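Long-range contacts in mannosylglycerate hydrolase MGH1-like glycoside hydrolase domain-containing protein (Thermus thermophilus HB8, PDB 4WVA), which hydrolyses mannosylglycerate, a solute that thermophiles make under osmotic stress, to mannose and glycerate, and cleaves glucosylglycerate with similar efficiency: residues A[34-38]-A[357-361]; A[156-160]-A[207-211]; A[391-395]-A[405-411]. All coordinates share one frame; numbering follows the deposited sequence.

The three contacts belong to one GH63 catalytic domain, an (alpha/alpha)6-barrel. Contact 1 ties helix 33-43, near the start of the chain, to helix 356-368 close to the centre of the chain. Contact 2 is nested within the stretch of chain between the two halves of contact 1 and joins the loop after helix 121-146 to helix 201-216, its centre about 21 Å from that of contact 1. Contact 3 follows in series and leads into the last helix, 409-418; its centre is about 12 Å from that of contact 1, which it touches through W410 and F408, and about 24 Å from that of contact 2. Contacts 1 and 3 are thus in direct contact, while contact 2 stands apart, beside the probable proton donor.

Contact 1 of 3, residues A[34-38]-A[357-361]; sequences WDSAF and NVNWM
The first torsions of W34 and N357 (chi1 76° and 70°) each set CG between the backbone N and the carbonyl carbon, and this brings the indole of one helix up against the carboxamide of the other. N357 ND2 comes to rest over a face of the W34 ring, towards its rim, 3.5 Å from W34 CH2, with the amide plane nearly perpendicular to the indole. F38 turns its own ring to meet the same asparagine: N357 CB stands over the centre of the phenyl face, 3.9 Å from the centroid, in a CH-pi contact. N357 ND2 also lies 3.5 Å from F38 CE2, so the asparagine sits in the corner where the two rings meet.

At the phenyl edge, M361 makes a Met-aromatic contact, its SD lying near the ring plane 5.1 Å from the F38 centroid. M361 turns its methyl CE to 3.8 Å from F38 CZ, and the methyl also approaches W34 CZ3. W360 adds its six-membered ring, with CZ3 3.9 Å from F38 CE1. No hydrogen bond links the two segments; their axes are 12.6 Å apart and cross at 59°, and the large side chains fill the interval.

W410 of helix 409-418 meets both W34 and F38 edge-to-face, while I240 of helix 235-254 packs against W34 and M361. W34 N is hydrogen-bonded to Q103 OE1, and the indole lies about 4 Å from a bound Tris molecule. W34 and D35 are probable substrate-binding residues, so the cluster probably backs the substrate site, in keeping with the central active site of an (alpha/alpha)6-barrel glycosidase.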
loop_
_atom_site.group_PDB
_atom_site.type_symbol
_atom_site.label_atom_id
_atom_site.label_comp_id
_atom_site.label_asym_id
_atom_site.label_seq_id
_atom_site.Cartn_x
_atom_site.Cartn_y
_atom_site.Cartn_z
ATOM N N TRP A 34 -16.815 -4.107 -22.861
ATOM C CA TRP A 34 -15.832 -3.051 -22.542
ATOM C C TRP A 34 -15.869 -1.925 -23.575
ATOM O O TRP A 34 -15.666 -0.775 -23.209
ATOM C CB TRP A 34 -14.399 -3.529 -22.171
ATOM C CG TRP A 34 -13.472 -3.996 -23.255
ATOM C CD1 TRP A 34 -13.784 -4.569 -24.473
ATOM C CD2 TRP A 34 -12.034 -4.005 -23.170
ATOM N NE1 TRP A 34 -12.626 -4.905 -25.134
ATOM C CE2 TRP A 34 -11.547 -4.557 -24.354
ATOM C CE3 TRP A 34 -11.115 -3.587 -22.181
ATOM C CZ2 TRP A 34 -10.178 -4.697 -24.598
ATOM C CZ3 TRP A 34 -9.758 -3.726 -22.425
ATOM C CH2 TRP A 34 -9.305 -4.280 -23.616
ATOM N N ASP A 35 -16.274 -2.225 -24.813
ATOM C CA ASP A 35 -16.426 -1.172 -25.805
ATOM C C ASP A 35 -17.438 -0.149 -25.333
ATOM O O ASP A 35 -17.190 1.050 -25.421
ATOM C CB ASP A 35 -16.870 -1.720 -27.168
ATOM C CG ASP A 35 -15.870 -2.660 -27.785
ATOM O OD1 ASP A 35 -15.601 -3.737 -27.183
ATOM O OD2 ASP A 35 -15.373 -2.350 -28.887
ATOM N N SER A 36 -18.599 -0.605 -24.859
ATOM C CA SER A 36 -19.650 0.333 -24.470
ATOM C C SER A 36 -19.162 1.239 -23.353
ATOM O O SER A 36 -19.525 2.403 -23.297
ATOM C CB SER A 36 -20.946 -0.386 -24.085
ATOM O OG SER A 36 -21.740 -0.626 -25.237
ATOM N N ALA A 37 -18.311 0.712 -22.471
ATOM C CA ALA A 37 -17.837 1.489 -21.349
ATOM C C ALA A 37 -16.967 2.629 -21.869
ATOM O O ALA A 37 -17.170 3.775 -21.483
ATOM C CB ALA A 37 -17.071 0.621 -20.373
ATOM N N PHE A 38 -16.019 2.324 -22.750
ATOM C CA PHE A 38 -15.163 3.398 -23.318
ATOM C C PHE A 38 -16.014 4.357 -24.151
ATOM O O PHE A 38 -15.794 5.564 -24.121
ATOM C CB PHE A 38 -14.006 2.868 -24.167
ATOM C CG PHE A 38 -13.026 2.026 -23.402
ATOM C CD1 PHE A 38 -12.195 2.594 -22.437
ATOM C CD2 PHE A 38 -12.928 0.661 -23.635
ATOM C CE1 PHE A 38 -11.301 1.818 -21.732
ATOM C CE2 PHE A 38 -12.036 -0.121 -22.916
ATOM C CZ PHE A 38 -11.214 0.461 -21.962
ATOM N N ASN A 357 -7.630 2.564 -26.754
ATOM C CA ASN A 357 -8.110 2.378 -25.389
ATOM C C ASN A 357 -6.984 2.053 -24.382
ATOM O O ASN A 357 -6.992 2.535 -23.236
ATOM C CB ASN A 357 -9.223 1.325 -25.324
ATOM C CG ASN A 357 -8.725 -0.082 -25.593
ATOM O OD1 ASN A 357 -7.901 -0.308 -26.477
ATOM N ND2 ASN A 357 -9.238 -1.043 -24.834
ATOM N N VAL A 358 -6.026 1.239 -24.820
ATOM C CA VAL A 358 -4.884 0.884 -23.976
ATOM C C VAL A 358 -3.927 2.081 -23.847
ATOM O O VAL A 358 -3.428 2.359 -22.745
ATOM C CB VAL A 358 -4.176 -0.396 -24.472
ATOM C CG1 VAL A 358 -2.945 -0.690 -23.630
ATOM C CG2 VAL A 358 -5.157 -1.564 -24.420
ATOM N N ASN A 359 -3.680 2.819 -24.932
ATOM C CA ASN A 359 -2.899 4.057 -24.798
ATOM C C ASN A 359 -3.515 4.960 -23.732
ATOM O O ASN A 359 -2.807 5.568 -22.914
ATOM C CB ASN A 359 -2.839 4.862 -26.107
ATOM C CG ASN A 359 -1.645 4.518 -26.985
ATOM O OD1 ASN A 359 -0.997 5.424 -27.606
ATOM N ND2 ASN A 359 -1.337 3.277 -27.066
ATOM N N TRP A 360 -4.845 5.090 -23.778
ATOM C CA TRP A 360 -5.566 5.936 -22.828
ATOM C C TRP A 360 -5.432 5.436 -21.374
ATOM O O TRP A 360 -5.056 6.221 -20.481
ATOM C CB TRP A 360 -7.024 6.101 -23.256
ATOM C CG TRP A 360 -7.790 6.922 -22.263
ATOM C CD1 TRP A 360 -7.722 8.281 -22.086
ATOM C CD2 TRP A 360 -8.696 6.429 -21.283
ATOM N NE1 TRP A 360 -8.543 8.655 -21.050
ATOM C CE2 TRP A 360 -9.147 7.541 -20.538
ATOM C CE3 TRP A 360 -9.183 5.154 -20.962
ATOM C CZ2 TRP A 360 -10.052 7.414 -19.491
ATOM C CZ3 TRP A 360 -10.090 5.031 -19.922
ATOM C CH2 TRP A 360 -10.512 6.158 -19.197
ATOM N N MET A 361 -5.692 4.148 -21.128
ATOM C CA MET A 361 -5.609 3.644 -19.749
ATOM C C MET A 361 -4.184 3.745 -19.212
ATOM O O MET A 361 -3.972 4.084 -18.048
ATOM C CB MET A 361 -6.083 2.206 -19.628
ATOM C CG MET A 361 -7.574 2.044 -19.805
ATOM S SD MET A 361 -8.159 0.344 -19.621
ATOM C CE MET A 361 -7.638 -0.381 -21.161
#

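Contact 2 of 3, residues A[156-160]-A[207-211]; sequences IVHPW and YLSLL
H158 and Y207 supply the polar link between the loop and the helix. The CG of H158 lies anti to the backbone N (chi1 -161°), which swings the imidazole over to the helix. H158 NE2 donates to Y207 O over 2.8 Å, close to the imidazole plane and on a carbonyl lone pair, with a C=O...N angle of 114°. That oxygen also accepts the helical bond from L211 N. On the other side of the imidazole, ND1 receives W160 N at 3.1 Å, so both ring nitrogens are engaged and the ring's rotation is fixed; this pattern places the proton on NE2.

CH-pi contacts come next. L210 CD1 sits over a face of the H158 ring, 4.1 Å from its centroid, and Y207 CB lies over the six-membered ring of W160 at 4.0 Å from the centroid. H158, W160 and Y207 together make an aromatic cluster in which the imidazole and indole planes each lie at 49° to the phenol.

Apolar contacts fill in around them. W160 CZ2 meets Y207 CD2 at 3.7 Å. P159 CG touches Y207 CE1 at 3.6 Å, and its CD meets the end of L210 at CD1.

The W160 side chain lies about 3 Å from that of D165, the probable proton donor. The loop 156-160 follows helix 121-146 and lies against helix 201-216, whose F214 also touches V157 and H158, while backbone hydrogen bonds join I156 to V232 of strand 232-233.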
loop_
_atom_site.group_PDB
_atom_site.type_symbol
_atom_site.label_atom_id
_atom_site.label_comp_id
_atom_site.label_asym_id
_atom_site.label_seq_id
_atom_site.Cartn_x
_atom_site.Cartn_y
_atom_site.Cartn_z
ATOM N N ILE A 156 -9.908 -15.948 -16.220
ATOM C CA ILE A 156 -10.628 -16.012 -17.492
ATOM C C ILE A 156 -10.499 -17.427 -18.047
ATOM O O ILE A 156 -9.445 -18.073 -17.931
ATOM C CB ILE A 156 -10.187 -14.950 -18.517
ATOM C CG1 ILE A 156 -8.696 -15.024 -18.853
ATOM C CG2 ILE A 156 -10.590 -13.553 -18.033
ATOM C CD1 ILE A 156 -8.287 -14.220 -20.072
ATOM N N VAL A 157 -11.592 -17.906 -18.646
ATOM C CA VAL A 157 -11.639 -19.231 -19.251
ATOM C C VAL A 157 -11.645 -19.184 -20.778
ATOM O O VAL A 157 -11.629 -20.234 -21.428
ATOM C CB VAL A 157 -12.840 -20.031 -18.704
ATOM C CG1 VAL A 157 -12.677 -20.226 -17.190
ATOM C CG2 VAL A 157 -14.163 -19.343 -19.020
ATOM N N HIS A 158 -11.618 -17.979 -21.351
ATOM C CA HIS A 158 -11.577 -17.831 -22.784
ATOM C C HIS A 158 -10.732 -16.604 -23.101
ATOM O O HIS A 158 -10.941 -15.582 -22.457
ATOM C CB HIS A 158 -13.002 -17.650 -23.323
ATOM C CG HIS A 158 -13.119 -17.943 -24.784
ATOM N ND1 HIS A 158 -12.470 -17.195 -25.736
ATOM C CD2 HIS A 158 -13.761 -18.930 -25.452
ATOM C CE1 HIS A 158 -12.697 -17.710 -26.936
ATOM N NE2 HIS A 158 -13.495 -18.755 -26.788
ATOM N N PRO A 159 -9.827 -16.686 -24.087
ATOM C CA PRO A 159 -9.026 -15.504 -24.454
ATOM C C PRO A 159 -9.886 -14.275 -24.823
ATOM O O PRO A 159 -9.455 -13.129 -24.625
ATOM C CB PRO A 159 -8.190 -15.990 -25.644
ATOM C CG PRO A 159 -8.892 -17.217 -26.140
ATOM C CD PRO A 159 -9.467 -17.854 -24.917
ATOM N N TRP A 160 -11.086 -14.495 -25.355
ATOM C CA TRP A 160 -12.018 -13.394 -25.652
ATOM C C TRP A 160 -12.309 -12.538 -24.422
ATOM O O TRP A 160 -12.563 -11.334 -24.557
ATOM C CB TRP A 160 -13.352 -13.890 -26.244
ATOM C CG TRP A 160 -13.297 -14.197 -27.733
ATOM C CD1 TRP A 160 -12.506 -13.593 -28.642
ATOM C CD2 TRP A 160 -14.121 -15.123 -28.471
ATOM N NE1 TRP A 160 -12.753 -14.093 -29.907
ATOM C CE2 TRP A 160 -13.731 -15.044 -29.822
ATOM C CE3 TRP A 160 -15.130 -16.027 -28.113
ATOM C CZ2 TRP A 160 -14.320 -15.828 -30.821
ATOM C CZ3 TRP A 160 -15.699 -16.819 -29.105
ATOM C CH2 TRP A 160 -15.297 -16.704 -30.436
ATOM N N TYR A 207 -10.837 -20.959 -30.080
ATOM C CA TYR A 207 -11.928 -20.127 -29.573
ATOM C C TYR A 207 -13.272 -20.889 -29.595
ATOM O O TYR A 207 -14.046 -20.851 -28.637
ATOM C CB TYR A 207 -12.089 -18.791 -30.354
ATOM C CG TYR A 207 -10.877 -17.866 -30.469
ATOM C CD1 TYR A 207 -9.774 -17.970 -29.611
ATOM C CD2 TYR A 207 -10.854 -16.841 -31.434
ATOM C CE1 TYR A 207 -8.680 -17.121 -29.738
ATOM C CE2 TYR A 207 -9.761 -15.998 -31.571
ATOM C CZ TYR A 207 -8.675 -16.132 -30.719
ATOM O OH TYR A 207 -7.593 -15.289 -30.866
ATOM N N LEU A 208 -13.559 -21.552 -30.722
ATOM C CA LEU A 208 -14.830 -22.251 -30.893
ATOM C C LEU A 208 -14.901 -23.536 -30.074
ATOM O O LEU A 208 -15.931 -23.834 -29.474
ATOM C CB LEU A 208 -15.135 -22.499 -32.386
ATOM C CG LEU A 208 -15.954 -21.391 -33.062
ATOM C CD1 LEU A 208 -17.378 -21.378 -32.529
ATOM C CD2 LEU A 208 -15.329 -20.018 -32.896
ATOM N N SER A 209 -13.798 -24.267 -30.017
ATOM C CA SER A 209 -13.723 -25.457 -29.146
ATOM C C SER A 209 -14.117 -25.125 -27.702
ATOM O O SER A 209 -14.911 -25.836 -27.060
ATOM C CB SER A 209 -12.331 -26.071 -29.190
ATOM O OG SER A 209 -12.235 -27.149 -28.268
ATOM N N LEU A 210 -13.584 -24.021 -27.184
ATOM C CA LEU A 210 -13.943 -23.587 -25.838
ATOM C C LEU A 210 -15.417 -23.242 -25.713
ATOM O O LEU A 210 -16.080 -23.653 -24.757
ATOM C CB LEU A 210 -13.071 -22.397 -25.400
ATOM C CG LEU A 210 -11.588 -22.678 -25.088
ATOM C CD1 LEU A 210 -10.795 -21.379 -24.939
ATOM C CD2 LEU A 210 -11.430 -23.532 -23.845
ATOM N N LEU A 211 -15.942 -22.497 -26.685
ATOM C CA LEU A 211 -17.351 -22.150 -26.722
ATOM C C LEU A 211 -18.209 -23.410 -26.655
ATOM O O LEU A 211 -19.148 -23.485 -25.860
ATOM C CB LEU A 211 -17.682 -21.343 -27.991
ATOM C CG LEU A 211 -19.064 -20.659 -28.083
ATOM C CD1 LEU A 211 -19.064 -19.611 -29.183
ATOM C CD2 LEU A 211 -20.211 -21.641 -28.318
#

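Contact 3 of 3, residues A[391-395]-A[405-411]; sequences FREYY and GEGFSWS
E393 and F408 form the tightly packed part of the contact. The ring of F408 lies beneath the glutamate, with E393 CG over its centre 3.6 Å from the centroid, and the carboxylate plane is only 18° from that of the ring. CG of E393 is anti to the backbone N (chi1 -161°) and the chain beyond it is extended, which carries OE1 to G405 N; this 2.9 Å bond uses the anti lone pair of OE1, while OE2 is held by Y28 OH.

Bonds to backbone carbonyls hold the same region. F391 O accepts F408 N at 2.9 Å, and S411 OG donates to R392 O at 2.7 Å. R392, bent at chi2 and chi3, folds back to bring NE to G405 O at 3.1 Å, in the guanidinium plane, and the same oxygen accepts E393 N; NH2 is bonded to G404 O. A water donates to E393 O and S411 OG and accepts from W410 NE1, giving these buried groups a partner.

Towards solvent the contact is looser. The exposed E406 runs alongside R392, its OE2 over the guanidinium face and 4.0 Å from R392 NH1, near enough for charge attraction but not a salt bridge. An alanine in place of R392 is likely to cost G405 O one of its two donors and leave E406 without its nearby positive charge.

E393 is the probable proton acceptor of catalysis and lies about 3 Å from bound Tris. The turn leading into helix 409-418 thus probably helps to position the general base, as in GH63 active sites.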
loop_
_atom_site.group_PDB
_atom_site.type_symbol
_atom_site.label_atom_id
_atom_site.label_comp_id
_atom_site.label_asym_id
_atom_site.label_seq_id
_atom_site.Cartn_x
_atom_site.Cartn_y
_atom_site.Cartn_z
ATOM N N PHE A 391 -10.350 6.862 -37.666
ATOM C CA PHE A 391 -10.722 6.111 -36.463
ATOM C C PHE A 391 -10.776 4.641 -36.795
ATOM O O PHE A 391 -11.765 4.147 -37.314
ATOM C CB PHE A 391 -12.037 6.646 -35.929
ATOM C CG PHE A 391 -11.974 8.117 -35.598
ATOM C CD1 PHE A 391 -11.241 8.559 -34.515
ATOM C CD2 PHE A 391 -12.591 9.062 -36.411
ATOM C CE1 PHE A 391 -11.144 9.907 -34.217
ATOM C CE2 PHE A 391 -12.503 10.415 -36.121
ATOM C CZ PHE A 391 -11.787 10.840 -35.024
ATOM N N ARG A 392 -9.677 3.969 -36.489
ATOM C CA ARG A 392 -9.475 2.572 -36.817
ATOM C C ARG A 392 -9.330 1.791 -35.526
ATOM O O ARG A 392 -9.068 2.359 -34.447
ATOM C CB ARG A 392 -8.215 2.386 -37.657
ATOM C CG ARG A 392 -8.270 3.108 -39.007
ATOM C CD ARG A 392 -9.352 2.572 -39.929
ATOM N NE ARG A 392 -9.205 1.142 -40.224
ATOM C CZ ARG A 392 -8.451 0.628 -41.189
ATOM N NH1 ARG A 392 -7.731 1.413 -41.980
ATOM N NH2 ARG A 392 -8.389 -0.690 -41.352
ATOM N N GLU A 393 -9.493 0.482 -35.645
ATOM C CA GLU A 393 -9.426 -0.399 -34.482
ATOM C C GLU A 393 -8.002 -0.430 -33.880
ATOM O O GLU A 393 -7.841 -0.437 -32.649
ATOM C CB GLU A 393 -9.932 -1.791 -34.850
ATOM C CG GLU A 393 -10.336 -2.663 -33.674
ATOM C CD GLU A 393 -10.904 -4.014 -34.100
ATOM O OE1 GLU A 393 -11.079 -4.226 -35.325
ATOM O OE2 GLU A 393 -11.199 -4.865 -33.214
ATOM N N TYR A 394 -6.969 -0.464 -34.724
ATOM C CA TYR A 394 -5.588 -0.475 -34.252
ATOM C C TYR A 394 -4.697 0.041 -35.366
ATOM O O TYR A 394 -5.177 0.281 -36.485
ATOM C CB TYR A 394 -5.141 -1.860 -33.756
ATOM C CG TYR A 394 -5.684 -3.017 -34.559
ATOM C CD1 TYR A 394 -6.966 -3.492 -34.326
ATOM C CD2 TYR A 394 -4.925 -3.632 -35.543
ATOM C CE1 TYR A 394 -7.491 -4.517 -35.067
ATOM C CE2 TYR A 394 -5.445 -4.678 -36.276
ATOM C CZ TYR A 394 -6.734 -5.115 -36.028
ATOM O OH TYR A 394 -7.305 -6.160 -36.740
ATOM N N TYR A 395 -3.436 0.244 -35.031
ATOM C CA TYR A 395 -2.498 0.913 -35.921
ATOM C C TYR A 395 -1.161 0.220 -35.893
ATOM O O TYR A 395 -0.705 -0.225 -34.848
ATOM C CB TYR A 395 -2.322 2.386 -35.540
ATOM C CG TYR A 395 -3.617 3.157 -35.515
ATOM C CD1 TYR A 395 -4.445 3.123 -34.396
ATOM C CD2 TYR A 395 -4.038 3.902 -36.613
ATOM C CE1 TYR A 395 -5.637 3.815 -34.362
ATOM C CE2 TYR A 395 -5.240 4.587 -36.587
ATOM C CZ TYR A 395 -6.042 4.533 -35.463
ATOM O OH TYR A 395 -7.240 5.209 -35.413
ATOM N N GLY A 405 -10.959 -2.865 -37.916
ATOM C CA GLY A 405 -12.220 -2.185 -38.162
ATOM C C GLY A 405 -12.074 -0.738 -38.610
ATOM O O GLY A 405 -11.204 0.001 -38.133
ATOM N N GLU A 406 -12.944 -0.351 -39.531
ATOM C CA GLU A 406 -13.075 1.025 -39.984
ATOM C C GLU A 406 -14.170 1.687 -39.182
ATOM O O GLU A 406 -15.098 1.021 -38.741
ATOM C CB GLU A 406 -13.427 1.034 -41.470
ATOM C CG GLU A 406 -12.450 0.157 -42.208
ATOM C CD GLU A 406 -12.261 0.528 -43.629
ATOM O OE1 GLU A 406 -13.056 0.022 -44.446
ATOM O OE2 GLU A 406 -11.267 1.248 -43.910
ATOM N N GLY A 407 -14.042 2.993 -38.982
ATOM C CA GLY A 407 -14.981 3.778 -38.189
ATOM C C GLY A 407 -15.190 3.158 -36.819
ATOM O O GLY A 407 -16.330 2.799 -36.440
ATOM N N PHE A 408 -14.079 2.964 -36.102
ATOM C CA PHE A 408 -14.115 2.190 -34.873
ATOM C C PHE A 408 -14.455 3.073 -33.673
ATOM O O PHE A 408 -13.773 4.068 -33.397
ATOM C CB PHE A 408 -12.786 1.465 -34.664
ATOM C CG PHE A 408 -12.829 0.478 -33.548
ATOM C CD1 PHE A 408 -13.555 -0.719 -33.654
ATOM C CD2 PHE A 408 -12.214 0.762 -32.357
ATOM C CE1 PHE A 408 -13.591 -1.625 -32.611
ATOM C CE2 PHE A 408 -12.252 -0.139 -31.316
ATOM C CZ PHE A 408 -12.930 -1.336 -31.431
ATOM N N SER A 409 -15.502 2.679 -32.960
ATOM C CA SER A 409 -16.161 3.541 -31.979
ATOM C C SER A 409 -15.271 3.983 -30.819
ATOM O O SER A 409 -15.228 5.165 -30.525
ATOM C CB SER A 409 -17.441 2.895 -31.463
ATOM O OG SER A 409 -18.366 2.773 -32.533
ATOM N N TRP A 410 -14.554 3.083 -30.146
ATOM C CA TRP A 410 -13.840 3.579 -28.965
ATOM C C TRP A 410 -12.668 4.501 -29.318
ATOM O O TRP A 410 -12.233 5.316 -28.491
ATOM C CB TRP A 410 -13.435 2.501 -27.961
ATOM C CG TRP A 410 -12.255 1.630 -28.209
ATOM C CD1 TRP A 410 -11.039 1.941 -28.775
ATOM C CD2 TRP A 410 -12.149 0.271 -27.771
ATOM N NE1 TRP A 410 -10.220 0.851 -28.736
ATOM C CE2 TRP A 410 -10.881 -0.190 -28.120
ATOM C CE3 TRP A 410 -13.036 -0.598 -27.133
ATOM C CZ2 TRP A 410 -10.469 -1.493 -27.867
ATOM C CZ3 TRP A 410 -12.634 -1.879 -26.868
ATOM C CH2 TRP A 410 -11.362 -2.329 -27.245
ATOM N N SER A 411 -12.192 4.399 -30.547
ATOM C CA SER A 411 -11.148 5.315 -31.026
ATOM C C SER A 411 -11.732 6.721 -31.130
ATOM O O SER A 411 -11.173 7.665 -30.584
ATOM C CB SER A 411 -10.575 4.829 -32.362
ATOM O OG SER A 411 -9.916 3.579 -32.194
HETATM O O HOH W 1 -8.232 1.480 -30.840
#